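PDB 3GGD: SAM-dependent methyltransferase from Anabaena variabilis ATCC 29413, which binds S-adenosyl-L-homocysteine and probably transfers the methyl group of S-adenosylmethionine to an acceptor that is not known. Local coordinates for residues K72-V86 with N98-G110. Sequence-based numbering, arbitrary orientation.
With SAH (S-adenosyl-L-homocysteine), chain E; SO4 (sulfate ion), chain H; EDO (1,2-ethanediol), chain S.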
loop_
_atom_site.group_PDB
_atom_site.type_symbol
_atom_site.label_atom_id
_atom_site.label_comp_id
_atom_site.label_asym_id
_atom_site.label_seq_id
_atom_site.Cartn_x
_atom_site.Cartn_y
_atom_site.Cartn_z
ATOM N N LYS A 72 2.418 0.654 13.400
ATOM C CA LYS A 72 2.596 1.028 14.802
ATOM C C LYS A 72 1.460 1.943 15.324
ATOM O O LYS A 72 0.936 1.747 16.426
ATOM C CB LYS A 72 3.943 1.708 14.935
ATOM C CG LYS A 72 4.358 2.213 16.363
ATOM C CD LYS A 72 4.437 1.099 17.372
ATOM C CE LYS A 72 5.155 1.572 18.656
ATOM N NZ LYS A 72 4.919 0.538 19.682
ATOM N N PHE A 73 1.099 2.958 14.541
ATOM C CA PHE A 73 0.002 3.817 14.910
ATOM C C PHE A 73 -1.325 3.020 14.997
ATOM O O PHE A 73 -2.077 3.122 15.965
ATOM C CB PHE A 73 -0.062 5.016 13.945
ATOM C CG PHE A 73 -1.294 5.866 14.096
ATOM C CD1 PHE A 73 -2.509 5.467 13.513
ATOM C CD2 PHE A 73 -1.257 7.045 14.808
ATOM C CE1 PHE A 73 -3.647 6.246 13.640
ATOM C CE2 PHE A 73 -2.403 7.828 14.926
ATOM C CZ PHE A 73 -3.583 7.423 14.345
ATOM N N LEU A 74 -1.618 2.229 13.981
ATOM C CA LEU A 74 -2.830 1.426 14.003
ATOM C C LEU A 74 -2.916 0.596 15.291
ATOM O O LEU A 74 -3.980 0.449 15.884
ATOM C CB LEU A 74 -2.879 0.498 12.770
ATOM C CG LEU A 74 -3.132 1.217 11.443
ATOM C CD1 LEU A 74 -2.999 0.230 10.262
ATOM C CD2 LEU A 74 -4.528 1.945 11.427
ATOM N N SER A 75 -1.770 0.087 15.749
ATOM C CA SER A 75 -1.756 -0.807 16.905
ATOM C C SER A 75 -2.096 -0.055 18.169
ATOM O O SER A 75 -2.467 -0.656 19.159
ATOM C CB SER A 75 -0.393 -1.492 17.056
ATOM O OG SER A 75 0.567 -0.644 17.665
ATOM N N GLN A 76 -1.934 1.260 18.164
ATOM C CA GLN A 76 -2.276 2.079 19.356
ATOM C C GLN A 76 -3.807 2.256 19.454
ATOM O O GLN A 76 -4.346 2.493 20.504
ATOM C CB GLN A 76 -1.492 3.401 19.317
ATOM C CG GLN A 76 0.017 3.140 19.578
ATOM C CD GLN A 76 1.008 4.156 18.935
ATOM O OE1 GLN A 76 0.698 4.814 17.923
ATOM N NE2 GLN A 76 2.231 4.256 19.518
ATOM N N PHE A 77 -4.509 2.037 18.347
ATOM C CA PHE A 77 -5.960 2.246 18.296
ATOM C C PHE A 77 -6.768 0.947 18.208
ATOM O O PHE A 77 -7.898 0.922 18.613
ATOM C CB PHE A 77 -6.321 3.146 17.072
ATOM C CG PHE A 77 -5.968 4.599 17.277
ATOM C CD1 PHE A 77 -4.665 5.042 17.099
ATOM C CD2 PHE A 77 -6.937 5.512 17.705
ATOM C CE1 PHE A 77 -4.330 6.374 17.324
ATOM C CE2 PHE A 77 -6.610 6.819 17.935
ATOM C CZ PHE A 77 -5.312 7.266 17.756
ATOM N N PHE A 78 -6.214 -0.107 17.621
ATOM C CA PHE A 78 -6.941 -1.372 17.454
ATOM C C PHE A 78 -6.350 -2.446 18.347
ATOM O O PHE A 78 -5.132 -2.497 18.517
ATOM C CB PHE A 78 -6.875 -1.844 16.008
ATOM C CG PHE A 78 -7.696 -1.033 15.077
ATOM C CD1 PHE A 78 -7.192 0.144 14.525
ATOM C CD2 PHE A 78 -8.976 -1.420 14.759
ATOM C CE1 PHE A 78 -7.940 0.914 13.666
ATOM C CE2 PHE A 78 -9.762 -0.649 13.877
ATOM C CZ PHE A 78 -9.233 0.535 13.341
ATOM N N PRO A 79 -7.202 -3.337 18.879
ATOM C CA PRO A 79 -6.705 -4.345 19.812
ATOM C C PRO A 79 -5.713 -5.348 19.203
ATOM O O PRO A 79 -4.784 -5.768 19.883
ATOM C CB PRO A 79 -7.984 -5.055 20.320
ATOM C CG PRO A 79 -9.039 -4.736 19.414
ATOM C CD PRO A 79 -8.656 -3.453 18.666
ATOM N N ARG A 80 -5.898 -5.694 17.936
ATOM C CA ARG A 80 -5.048 -6.697 17.309
ATOM C C ARG A 80 -4.721 -6.323 15.872
ATOM O O ARG A 80 -5.616 -6.190 15.030
ATOM C CB ARG A 80 -5.726 -8.068 17.362
ATOM C CG ARG A 80 -4.911 -9.186 16.718
ATOM C CD ARG A 80 -5.719 -10.472 16.621
ATOM N NE ARG A 80 -4.923 -11.548 16.033
ATOM C CZ ARG A 80 -5.394 -12.751 15.722
ATOM N NH1 ARG A 80 -6.665 -13.058 15.912
ATOM N NH2 ARG A 80 -4.569 -13.653 15.217
ATOM N N VAL A 81 -3.425 -6.183 15.597
ATOM C CA VAL A 81 -2.935 -5.809 14.271
ATOM C C VAL A 81 -1.937 -6.848 13.742
ATOM O O VAL A 81 -1.042 -7.302 14.454
ATOM C CB VAL A 81 -2.298 -4.398 14.292
ATOM C CG1 VAL A 81 -1.735 -4.012 12.890
ATOM C CG2 VAL A 81 -3.331 -3.310 14.837
ATOM N N ILE A 82 -2.108 -7.195 12.468
ATOM C CA ILE A 82 -1.222 -8.083 11.755
ATOM C C ILE A 82 -0.675 -7.307 10.540
ATOM O O ILE A 82 -1.416 -6.836 9.694
ATOM C CB ILE A 82 -1.963 -9.347 11.285
ATOM C CG1 ILE A 82 -2.527 -10.111 12.497
ATOM C CG2 ILE A 82 -1.029 -10.254 10.465
ATOM C CD1 ILE A 82 -3.629 -11.124 12.160
ATOM N N GLY A 83 0.639 -7.186 10.472
ATOM C CA GLY A 83 1.309 -6.527 9.351
ATOM C C GLY A 83 1.814 -7.591 8.381
ATOM O O GLY A 83 2.604 -8.466 8.746
ATOM N N LEU A 84 1.310 -7.551 7.157
ATOM C CA LEU A 84 1.689 -8.522 6.135
ATOM C C LEU A 84 2.488 -7.825 5.019
ATOM O O LEU A 84 2.124 -6.733 4.555
ATOM C CB LEU A 84 0.452 -9.167 5.533
ATOM C CG LEU A 84 -0.470 -9.986 6.460
ATOM C CD1 LEU A 84 -1.692 -10.472 5.619
ATOM C CD2 LEU A 84 0.269 -11.116 7.131
ATOM N N ASP A 85 3.556 -8.478 4.567
ATOM C CA ASP A 85 4.320 -7.971 3.448
ATOM C C ASP A 85 5.025 -9.132 2.766
ATOM O O ASP A 85 5.372 -10.145 3.412
ATOM C CB ASP A 85 5.321 -6.901 3.897
ATOM C CG ASP A 85 5.716 -5.959 2.758
ATOM O OD1 ASP A 85 6.600 -6.338 1.932
ATOM O OD2 ASP A 85 5.133 -4.834 2.679
ATOM N N VAL A 86 5.254 -8.980 1.469
ATOM C CA VAL A 86 6.001 -9.964 0.688
ATOM C C VAL A 86 7.490 -9.993 1.008
ATOM O O VAL A 86 8.135 -11.020 0.788
ATOM C CB VAL A 86 5.838 -9.707 -0.857
ATOM C CG1 VAL A 86 6.653 -8.499 -1.342
ATOM C CG2 VAL A 86 6.164 -10.970 -1.681
ATOM N N ASN A 98 9.272 -0.858 14.715
ATOM C CA ASN A 98 7.848 -0.627 14.934
ATOM C C ASN A 98 7.127 -1.831 15.535
ATOM O O ASN A 98 6.098 -2.276 15.026
ATOM C CB ASN A 98 7.219 -0.255 13.584
ATOM C CG ASN A 98 7.606 1.146 13.123
ATOM O OD1 ASN A 98 7.335 2.123 13.824
ATOM N ND2 ASN A 98 8.205 1.256 11.921
ATOM N N THR A 99 7.694 -2.389 16.589
ATOM C CA THR A 99 7.065 -3.516 17.277
ATOM C C THR A 99 6.093 -3.035 18.359
ATOM O O THR A 99 6.167 -1.904 18.836
ATOM C CB THR A 99 8.095 -4.375 18.005
ATOM O OG1 THR A 99 8.861 -3.510 18.827
ATOM C CG2 THR A 99 9.015 -5.046 17.048
ATOM N N ALA A 100 5.175 -3.912 18.730
ATOM C CA ALA A 100 4.257 -3.663 19.847
ATOM C C ALA A 100 3.722 -5.033 20.246
ATOM O O ALA A 100 3.727 -5.954 19.426
ATOM C CB ALA A 100 3.138 -2.761 19.417
ATOM N N ALA A 101 3.285 -5.166 21.493
ATOM C CA ALA A 101 2.725 -6.416 22.022
ATOM C C ALA A 101 1.577 -6.915 21.161
ATOM O O ALA A 101 1.416 -8.102 21.020
ATOM C CB ALA A 101 2.251 -6.236 23.498
ATOM N N ASN A 102 0.797 -6.011 20.563
ATOM C CA ASN A 102 -0.371 -6.407 19.775
ATOM C C ASN A 102 -0.189 -6.317 18.276
ATOM O O ASN A 102 -1.153 -6.225 17.513
ATOM C CB ASN A 102 -1.611 -5.609 20.209
ATOM C CG ASN A 102 -1.489 -4.143 19.909
ATOM O OD1 ASN A 102 -0.401 -3.606 19.950
ATOM N ND2 ASN A 102 -2.602 -3.497 19.593
ATOM N N ILE A 103 1.060 -6.320 17.839
ATOM C CA ILE A 103 1.352 -6.435 16.420
ATOM C C ILE A 103 2.072 -7.758 16.123
ATOM O O ILE A 103 3.014 -8.104 16.815
ATOM C CB ILE A 103 2.319 -5.350 15.900
ATOM C CG1 ILE A 103 1.703 -3.945 15.989
ATOM C CG2 ILE A 103 2.689 -5.645 14.422
ATOM C CD1 ILE A 103 2.720 -2.765 15.689
ATOM N N SER A 104 1.609 -8.473 15.110
ATOM C CA SER A 104 2.346 -9.596 14.551
ATOM C C SER A 104 2.713 -9.230 13.118
ATOM O O SER A 104 1.890 -8.709 12.373
ATOM C CB SER A 104 1.517 -10.867 14.557
ATOM O OG SER A 104 1.156 -11.214 15.877
ATOM N N TYR A 105 3.970 -9.430 12.756
ATOM C CA TYR A 105 4.412 -9.237 11.374
ATOM C C TYR A 105 4.551 -10.608 10.753
ATOM O O TYR A 105 5.158 -11.479 11.343
ATOM C CB TYR A 105 5.731 -8.499 11.283
ATOM C CG TYR A 105 5.595 -7.031 11.636
ATOM C CD1 TYR A 105 4.905 -6.170 10.797
ATOM C CD2 TYR A 105 6.158 -6.523 12.787
ATOM C CE1 TYR A 105 4.763 -4.826 11.108
ATOM C CE2 TYR A 105 6.043 -5.165 13.107
ATOM C CZ TYR A 105 5.342 -4.336 12.270
ATOM O OH TYR A 105 5.218 -3.030 12.576
ATOM N N ARG A 106 4.037 -10.788 9.550
ATOM C CA ARG A 106 4.077 -12.089 8.916
ATOM C C ARG A 106 4.266 -11.957 7.403
ATOM O O ARG A 106 3.698 -11.056 6.767
ATOM C CB ARG A 106 2.786 -12.816 9.257
ATOM C CG ARG A 106 2.593 -14.100 8.544
ATOM C CD ARG A 106 1.605 -14.941 9.343
ATOM N NE ARG A 106 1.250 -16.182 8.655
ATOM C CZ ARG A 106 0.435 -17.094 9.158
ATOM N NH1 ARG A 106 -0.098 -16.903 10.358
ATOM N NH2 ARG A 106 0.138 -18.181 8.448
ATOM N N LEU A 107 5.081 -12.847 6.844
ATOM C CA LEU A 107 5.342 -12.865 5.416
ATOM C C LEU A 107 4.080 -13.303 4.701
ATOM O O LEU A 107 3.391 -14.207 5.148
ATOM C CB LEU A 107 6.463 -13.848 5.066
ATOM C CG LEU A 107 7.911 -13.469 5.395
ATOM C CD1 LEU A 107 8.795 -14.681 5.212
ATOM C CD2 LEU A 107 8.400 -12.299 4.538
ATOM N N LEU A 108 3.746 -12.606 3.627
ATOM C CA LEU A 108 2.659 -13.044 2.745
ATOM C C LEU A 108 2.809 -12.387 1.387
ATOM O O LEU A 108 3.093 -11.183 1.283
ATOM C CB LEU A 108 1.247 -12.757 3.324
ATOM C CG LEU A 108 0.025 -13.116 2.426
ATOM C CD1 LEU A 108 -1.153 -13.744 3.243
ATOM C CD2 LEU A 108 -0.455 -11.917 1.669
ATOM N N ASP A 109 2.583 -13.185 0.360
ATOM C CA ASP A 109 2.599 -12.724 -1.002
ATOM C C ASP A 109 1.181 -12.667 -1.537
ATOM O O ASP A 109 0.567 -13.713 -1.781
ATOM C CB ASP A 109 3.481 -13.676 -1.863
ATOM C CG ASP A 109 3.719 -13.145 -3.285
ATOM O OD1 ASP A 109 2.911 -12.307 -3.769
ATOM O OD2 ASP A 109 4.734 -13.547 -3.902
ATOM N N GLY A 110 0.692 -11.442 -1.766
ATOM C CA GLY A 110 -0.649 -11.199 -2.285
ATOM C C GLY A 110 -0.948 -11.802 -3.661
ATOM O O GLY A 110 -2.118 -11.939 -4.040
HETATM N N SAH E . 1.794 0.393 3.122
HETATM C CA SAH E . 3.213 0.773 3.351
HETATM C CB SAH E . 4.146 0.418 2.173
HETATM C CG SAH E . 3.825 0.958 0.768
HETATM S SD SAH E . 5.072 0.525 -0.458
HETATM C C SAH E . 3.354 2.252 3.675
HETATM O O SAH E . 4.376 2.672 4.276
HETATM O OXT SAH E . 2.484 3.052 3.329
HETATM C "C5'" SAH E . 4.346 -0.921 -1.176
HETATM C "C4'" SAH E . 4.542 -2.192 -0.297
HETATM O "O4'" SAH E . 3.897 -3.324 -0.929
HETATM C "C3'" SAH E . 5.992 -2.653 -0.064
HETATM O "O3'" SAH E . 6.294 -2.827 1.310
HETATM C "C2'" SAH E . 6.081 -4.001 -0.769
HETATM O "O2'" SAH E . 7.085 -4.911 -0.273
HETATM C "C1'" SAH E . 4.652 -4.501 -0.675
HETATM N N9 SAH E . 4.325 -5.552 -1.646
HETATM C C8 SAH E . 4.691 -5.542 -2.957
HETATM N N7 SAH E . 4.209 -6.632 -3.576
HETATM C C5 SAH E . 3.532 -7.353 -2.632
HETATM C C6 SAH E . 2.841 -8.638 -2.629
HETATM N N6 SAH E . 2.823 -9.308 -3.804
HETATM N N1 SAH E . 2.296 -9.107 -1.497
HETATM C C2 SAH E . 2.387 -8.385 -0.335
HETATM N N3 SAH E . 3.026 -7.216 -0.288
HETATM C C4 SAH E . 3.626 -6.676 -1.367
HETATM S S SO4 H . -0.767 -14.558 12.696
HETATM O O1 SO4 H . -1.627 -14.142 13.812
HETATM O O2 SO4 H . 0.244 -13.565 12.342
HETATM O O3 SO4 H . -1.630 -14.826 11.556
HETATM O O4 SO4 H . -0.048 -15.781 13.058
HETATM C C1 EDO S . 0.506 -17.780 4.888
HETATM O O1 EDO S . 0.947 -19.104 5.153
HETATM C C2 EDO S . 1.771 -16.963 4.596
HETATM O O2 EDO S . 2.095 -16.179 5.754
HETATM O O HOH W 1 0.330 -0.675 20.491
HETATM O O HOH W 2 -1.454 -9.476 16.400
#
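N102 ND2 is gripped by the carbonyls of S75, in the last part of helix 69-77, and of P79, in the loop leading to strand 81-85, where the beta-alpha-beta unit 81-85, 88-97, 103-107 of the Rossmann-like methyltransferase fold begins. Its bond to S75 O is 2.9 Å long and almost straight (174°), in the carbonyl plane on a lone pair; the longer one to P79 O comes from above that carbonyl, yet both acceptors lie in the amide plane of N102, so together they fix its rotation about chi2. The torsion that sets CG between backbone N and carbonyl carbon (chi1 66°) turns the amide back toward S75, where a water joins OD1 to S75 OG. With an alanine here, S75 O and P79 O would probably lose this donor and the water its OD1 partner, holding the turn A100-I103 less firmly against S75.

Strands 81-85 and 103-107 run parallel, with 103-107 at the sheet edge. G83 sits at the centre: its N donates to S104 O at 2.7 Å and its O receives R106 N at 2.8 Å. The Y105 ring passes beside it, CD1 3.9 Å from G83 CA, where a side chain would clash. I103 CG1 packs tightly on S75 CB at 3.4 Å.

At and just past the C-terminal ends of the strands, D85 takes both ribose hydroxyls of S-adenosyl-L-homocysteine, one on each carboxylate oxygen, V86 CG1 touches the adenine, and G110 N donates to SAH N1 at 2.8 Å.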